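Local coordinates for general glycosylation pathway protein (Campylobacter jejuni, PDB 3AAG) that is the periplasmic C-terminal part of an enzyme that transfers a preassembled heptasaccharide from a lipid donor to asparagine side chains of target proteins, at residues Ser114-Asp117 and Leu118-Ser122; Ser147-Phe150 and Ser151-Ser155. All blocks are in the same frame, centred on the assembly; numbering follows the deposited sequence.

Interaction 1: residues Ser114-Asp117 and Leu118-Ser122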
ATOM      1  N   SER A 114      -2.737  24.011  11.757  1.00 27.42           N
ATOM      2  CA  SER A 114      -3.361  24.861  10.750  1.00 27.05           C
ATOM      3  C   SER A 114      -2.870  24.508   9.351  1.00 26.85           C
ATOM      4  O   SER A 114      -3.493  24.876   8.356  1.00 26.80           O
ATOM      5  CB  SER A 114      -3.076  26.332  11.048  1.00 27.01           C
ATOM      6  OG  SER A 114      -1.738  26.509  11.478  1.00 26.92           O
ATOM      7  N   ASN A 115      -1.750  23.794   9.284  1.00 26.59           N
ATOM      8  CA  ASN A 115      -1.127  23.464   8.008  1.00 26.35           C
ATOM      9  C   ASN A 115      -1.257  21.983   7.661  1.00 26.12           C
ATOM     10  O   ASN A 115      -0.666  21.126   8.317  1.00 26.08           O
ATOM     11  CB  ASN A 115       0.345  23.877   8.006  1.00 26.38           C
ATOM     12  CG  ASN A 115       1.056  23.496   6.724  1.00 26.56           C
ATOM     13  OD1 ASN A 115       1.791  22.511   6.679  1.00 26.91           O
ATOM     14  ND2 ASN A 115       0.836  24.275   5.671  1.00 26.58           N
ATOM     15  N   VAL A 116      -2.036  21.691   6.624  1.00 25.82           N
ATOM     16  CA  VAL A 116      -2.333  20.311   6.252  1.00 25.60           C
ATOM     17  C   VAL A 116      -1.065  19.481   6.085  1.00 25.40           C
ATOM     18  O   VAL A 116      -1.008  18.326   6.509  1.00 25.39           O
ATOM     19  CB  VAL A 116      -3.147  20.239   4.946  1.00 25.61           C
ATOM     20  CG1 VAL A 116      -3.023  18.859   4.324  1.00 25.51           C
ATOM     21  CG2 VAL A 116      -4.605  20.586   5.206  1.00 25.69           C
ATOM     22  N   ASP A 117      -0.051  20.075   5.462  1.00 25.10           N
ATOM     23  CA  ASP A 117       1.141  19.339   5.058  1.00 24.85           C
ATOM     24  C   ASP A 117       1.983  18.920   6.262  1.00 24.57           C
ATOM     25  O   ASP A 117       2.656  17.891   6.231  1.00 24.60           O
ATOM     26  CB  ASP A 117       1.987  20.173   4.090  1.00 24.95           C
ATOM     27  CG  ASP A 117       1.267  20.463   2.782  1.00 25.31           C
ATOM     28  OD1 ASP A 117       0.752  19.511   2.158  1.00 25.72           O
ATOM     29  OD2 ASP A 117       1.224  21.644   2.375  1.00 25.75           O
ATOM     30  N   LEU A 118       1.944  19.722   7.320  1.00 24.22           N
ATOM     31  CA  LEU A 118       2.804  19.495   8.477  1.00 23.89           C
ATOM     32  C   LEU A 118       2.180  18.514   9.464  1.00 23.59           C
ATOM     33  O   LEU A 118       2.876  17.704  10.076  1.00 23.48           O
ATOM     34  CB  LEU A 118       3.129  20.817   9.177  1.00 23.92           C
ATOM     35  CG  LEU A 118       4.404  21.522   8.709  1.00 24.13           C
ATOM     36  CD1 LEU A 118       4.415  22.979   9.154  1.00 24.24           C
ATOM     37  CD2 LEU A 118       5.642  20.792   9.213  1.00 24.26           C
ATOM     38  N   PHE A 119       0.862  18.593   9.616  1.00 23.27           N
ATOM     39  CA  PHE A 119       0.129  17.595  10.381  1.00 22.94           C
ATOM     40  C   PHE A 119       0.323  16.211   9.774  1.00 22.77           C
ATOM     41  O   PHE A 119       0.583  15.240  10.485  1.00 22.72           O
ATOM     42  CB  PHE A 119      -1.361  17.942  10.431  1.00 22.90           C
ATOM     43  CG  PHE A 119      -2.225  16.823  10.942  1.00 22.67           C
ATOM     44  CD1 PHE A 119      -2.933  16.020  10.064  1.00 22.42           C
ATOM     45  CD2 PHE A 119      -2.326  16.571  12.300  1.00 22.26           C
ATOM     46  CE1 PHE A 119      -3.726  14.991  10.530  1.00 22.09           C
ATOM     47  CE2 PHE A 119      -3.116  15.543  12.771  1.00 21.92           C
ATOM     48  CZ  PHE A 119      -3.817  14.752  11.884  1.00 21.97           C
ATOM     49  N   LEU A 120       0.199  16.128   8.453  1.00 22.53           N
ATOM     50  CA  LEU A 120       0.346  14.859   7.755  1.00 22.42           C
ATOM     51  C   LEU A 120       1.761  14.308   7.878  1.00 22.49           C
ATOM     52  O   LEU A 120       1.950  13.115   8.112  1.00 22.50           O
ATOM     53  CB  LEU A 120      -0.051  15.002   6.284  1.00 22.27           C
ATOM     54  CG  LEU A 120      -1.559  15.058   6.029  1.00 21.88           C
ATOM     55  CD1 LEU A 120      -1.863  15.081   4.541  1.00 21.46           C
ATOM     56  CD2 LEU A 120      -2.264  13.897   6.713  1.00 21.08           C
ATOM     57  N   ALA A 121       2.751  15.179   7.723  1.00 22.64           N
ATOM     58  CA  ALA A 121       4.129  14.830   8.054  1.00 22.82           C
ATOM     59  C   ALA A 121       4.248  14.523   9.541  1.00 22.97           C
ATOM     60  O   ALA A 121       5.096  13.735   9.961  1.00 22.85           O
ATOM     61  CB  ALA A 121       5.068  15.959   7.671  1.00 22.84           C
ATOM     62  N   SER A 122       3.386  15.153  10.331  1.00 23.31           N
ATOM     63  CA  SER A 122       3.351  14.929  11.769  1.00 23.72           C
ATOM     64  C   SER A 122       3.212  13.445  12.097  1.00 23.89           C
ATOM     65  O   SER A 122       3.748  12.968  13.096  1.00 23.87           O
ATOM     66  CB  SER A 122       2.199  15.718  12.396  1.00 23.74           C
ATOM     67  OG  SER A 122       1.867  15.214  13.678  1.00 24.07           O
TER
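Asn115 and Leu118 meet where helix 116-122 begins, and the asparagine side chain is easily followed outward. CB carries CG anti to the backbone N (chi1 177°), which turns the amide back over the first helical turn. Asn115 CG lies 3.9 Å from Leu118 N. Beyond it, Asn115 OD1 accepts a weak, bent bond from Leu118 N at 2.9 Å, and the same Asn115 OD1 lies 3.3 Å from Leu118 CB, with CG and CD1 of that leucine also alongside. This is an N-cap: Asn115 stands just before the helix, and the N-H of Leu118, which lacks the usual helical carbonyl four residues back, is shared between Asn115 OD1 and Asn115 O. That carbonyl oxygen, Asn115 O, has a second donor in Phe119 N at 3.2 Å, in a nearly straight bond. The next two carbonyls continue the helical pattern, Val116 O receiving Leu120 N and Asp117 O receiving Ala121 N. On another side of the helix Val116 and Leu120 run alongside each other in the same direction, Val116 CG1 4.0 Å from Leu120 CD1. Leu120 also rests on Phe63 and Phe67 of helix 63-67, while Val116 and Phe119 both touch Met108.

Interaction 2: residues Ser147-Phe150 and Ser151-Ser155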
ATOM      1  N   SER A 147      -0.966  -4.478  -6.628  1.00  9.34           N
ATOM      2  CA  SER A 147       0.207  -3.969  -7.333  1.00  9.06           C
ATOM      3  C   SER A 147      -0.157  -3.391  -8.701  1.00  8.83           C
ATOM      4  O   SER A 147       0.353  -2.344  -9.096  1.00  8.85           O
ATOM      5  CB  SER A 147       1.263  -5.067  -7.486  1.00  8.97           C
ATOM      6  OG  SER A 147       0.752  -6.165  -8.221  1.00  8.79           O
ATOM      7  N   LEU A 148      -1.043  -4.073  -9.420  1.00  8.50           N
ATOM      8  CA  LEU A 148      -1.395  -3.662 -10.775  1.00  8.24           C
ATOM      9  C   LEU A 148      -2.115  -2.319 -10.801  1.00  8.16           C
ATOM     10  O   LEU A 148      -2.257  -1.708 -11.859  1.00  8.21           O
ATOM     11  CB  LEU A 148      -2.257  -4.723 -11.460  1.00  8.15           C
ATOM     12  CG  LEU A 148      -1.581  -6.048 -11.812  1.00  7.88           C
ATOM     13  CD1 LEU A 148      -2.573  -6.978 -12.484  1.00  7.57           C
ATOM     14  CD2 LEU A 148      -0.365  -5.822 -12.697  1.00  7.57           C
ATOM     15  N   ILE A 149      -2.574  -1.866  -9.638  1.00  8.07           N
ATOM     16  CA  ILE A 149      -3.354  -0.633  -9.557  1.00  7.87           C
ATOM     17  C   ILE A 149      -2.792   0.328  -8.517  1.00  7.89           C
ATOM     18  O   ILE A 149      -3.315   1.426  -8.332  1.00  7.88           O
ATOM     19  CB  ILE A 149      -4.834  -0.909  -9.224  1.00  7.81           C
ATOM     20  CG1 ILE A 149      -4.948  -1.759  -7.955  1.00  7.96           C
ATOM     21  CG2 ILE A 149      -5.533  -1.574 -10.398  1.00  7.57           C
ATOM     22  CD1 ILE A 149      -6.205  -1.495  -7.161  1.00  7.59           C
ATOM     23  N   PHE A 150      -1.726  -0.089  -7.842  1.00  7.99           N
ATOM     24  CA  PHE A 150      -1.203   0.660  -6.704  1.00  8.22           C
ATOM     25  C   PHE A 150      -0.804   2.082  -7.087  1.00  8.32           C
ATOM     26  O   PHE A 150      -0.902   3.005  -6.277  1.00  8.35           O
ATOM     27  CB  PHE A 150      -0.015  -0.071  -6.074  1.00  8.20           C
ATOM     28  CG  PHE A 150       0.375   0.465  -4.726  1.00  8.49           C
ATOM     29  CD1 PHE A 150      -0.532   0.466  -3.678  1.00  8.71           C
ATOM     30  CD2 PHE A 150       1.647   0.972  -4.508  1.00  8.59           C
ATOM     31  CE1 PHE A 150      -0.179   0.961  -2.433  1.00  8.92           C
ATOM     32  CE2 PHE A 150       2.009   1.469  -3.266  1.00  8.89           C
ATOM     33  CZ  PHE A 150       1.093   1.463  -2.226  1.00  8.96           C
ATOM     34  N   SER A 151      -0.353   2.256  -8.323  1.00  8.51           N
ATOM     35  CA  SER A 151      -0.037   3.580  -8.835  1.00  8.77           C
ATOM     36  C   SER A 151      -1.219   4.522  -8.645  1.00  8.97           C
ATOM     37  O   SER A 151      -1.060   5.654  -8.185  1.00  9.08           O
ATOM     38  CB  SER A 151       0.336   3.504 -10.315  1.00  8.74           C
ATOM     39  OG  SER A 151       0.974   4.696 -10.735  1.00  9.01           O
ATOM     40  N   THR A 152      -2.407   4.046  -9.005  1.00  9.16           N
ATOM     41  CA  THR A 152      -3.621   4.833  -8.853  1.00  9.34           C
ATOM     42  C   THR A 152      -4.001   4.977  -7.387  1.00  9.61           C
ATOM     43  O   THR A 152      -4.487   6.026  -6.965  1.00  9.72           O
ATOM     44  CB  THR A 152      -4.798   4.207  -9.617  1.00  9.33           C
ATOM     45  OG1 THR A 152      -4.607   4.393 -11.025  1.00  9.34           O
ATOM     46  CG2 THR A 152      -6.107   4.856  -9.199  1.00  9.23           C
ATOM     47  N   VAL A 153      -3.778   3.922  -6.612  1.00  9.90           N
ATOM     48  CA  VAL A 153      -4.056   3.960  -5.182  1.00 10.22           C
ATOM     49  C   VAL A 153      -3.279   5.088  -4.511  1.00 10.58           C
ATOM     50  O   VAL A 153      -3.857   5.932  -3.826  1.00 10.55           O
ATOM     51  CB  VAL A 153      -3.716   2.623  -4.500  1.00 10.10           C
ATOM     52  CG1 VAL A 153      -3.843   2.749  -2.990  1.00 10.01           C
ATOM     53  CG2 VAL A 153      -4.618   1.521  -5.024  1.00 10.03           C
ATOM     54  N   ALA A 154      -1.966   5.101  -4.721  1.00 11.11           N
ATOM     55  CA  ALA A 154      -1.088   6.049  -4.045  1.00 11.71           C
ATOM     56  C   ALA A 154      -1.329   7.484  -4.499  1.00 12.12           C
ATOM     57  O   ALA A 154      -1.086   8.428  -3.750  1.00 12.15           O
ATOM     58  CB  ALA A 154       0.367   5.666  -4.256  1.00 11.71           C
ATOM     59  N   SER A 155      -1.801   7.646  -5.731  1.00 12.68           N
ATOM     60  CA  SER A 155      -2.058   8.975  -6.272  1.00 13.24           C
ATOM     61  C   SER A 155      -3.028   9.751  -5.383  1.00 13.75           C
ATOM     62  O   SER A 155      -3.001  10.980  -5.342  1.00 13.92           O
ATOM     63  CB  SER A 155      -2.592   8.884  -7.706  1.00 13.17           C
ATOM     64  OG  SER A 155      -4.008   8.843  -7.733  1.00 13.04           O
TER
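Ile149 and Phe150 are tied to the turn that follows them first of all by backbone hydrogen bonds. Ile149 O accepts from Val153 N at 3.1 Å and more weakly from Thr152 N. Phe150 O takes Ala154 N at 2.8 Å in a nearly straight bond. A side-chain bond follows: Ser155 OG donates to Thr152 O at 3.0 Å, folding the hydroxyl back on its own helix. The apolar contacts converge on Val153. Ile149 reaches it with its tip, Ile149 CD1 being 4.0 Å from Val153 CG2. The ring of Phe150 approaches the same valine obliquely, Phe150 CD1 3.9 Å from Val153 CB. With CG of Phe150 anti to the backbone N (chi1 -167°), the ring is carried beside the carbonyl carbon, where Val153 follows. The ring also meets Phe172 edge-to-face and Tyr261 with planes at about 45°. Phe150 is thus buried among aromatic partners, whereas Ile149 is partly exposed and touches Trp35 and Tyr38 of the WWDYG motif. Ile149 occupies the N-cap position of helix 150-155. Ser147 to Val153 belong to what is, by similarity, the MI motif, which with WWDYG defines the pocket for the +2 Ser/Thr of the acceptor sequon, and Ile149 probably contacts the acceptor peptide.

Overall arrangement
Both interactions are local contacts at the start of a short helix in the core domain of the STT3 family, but they hold different helices. Their centres are about 23 Å apart, their nearest atoms about 11 Å. Interaction 1 is a surface contact, its centre about 21 Å from that of the chain and far from the acceptor-peptide pocket; there a polar side chain supplements the backbone bonds. Interaction 2 is partly buried, its centre about 8 Å from the chain centre: an aromatic ring and aliphatic groups pack on Val153, and the carbonyl alone, with no side chain of the cap residue, accepts from the first turn. Helix 63-67 borders interaction 1 through Phe63 and Phe67, and its Ser66 hydrogen-bonds to Val153 O of interaction 2.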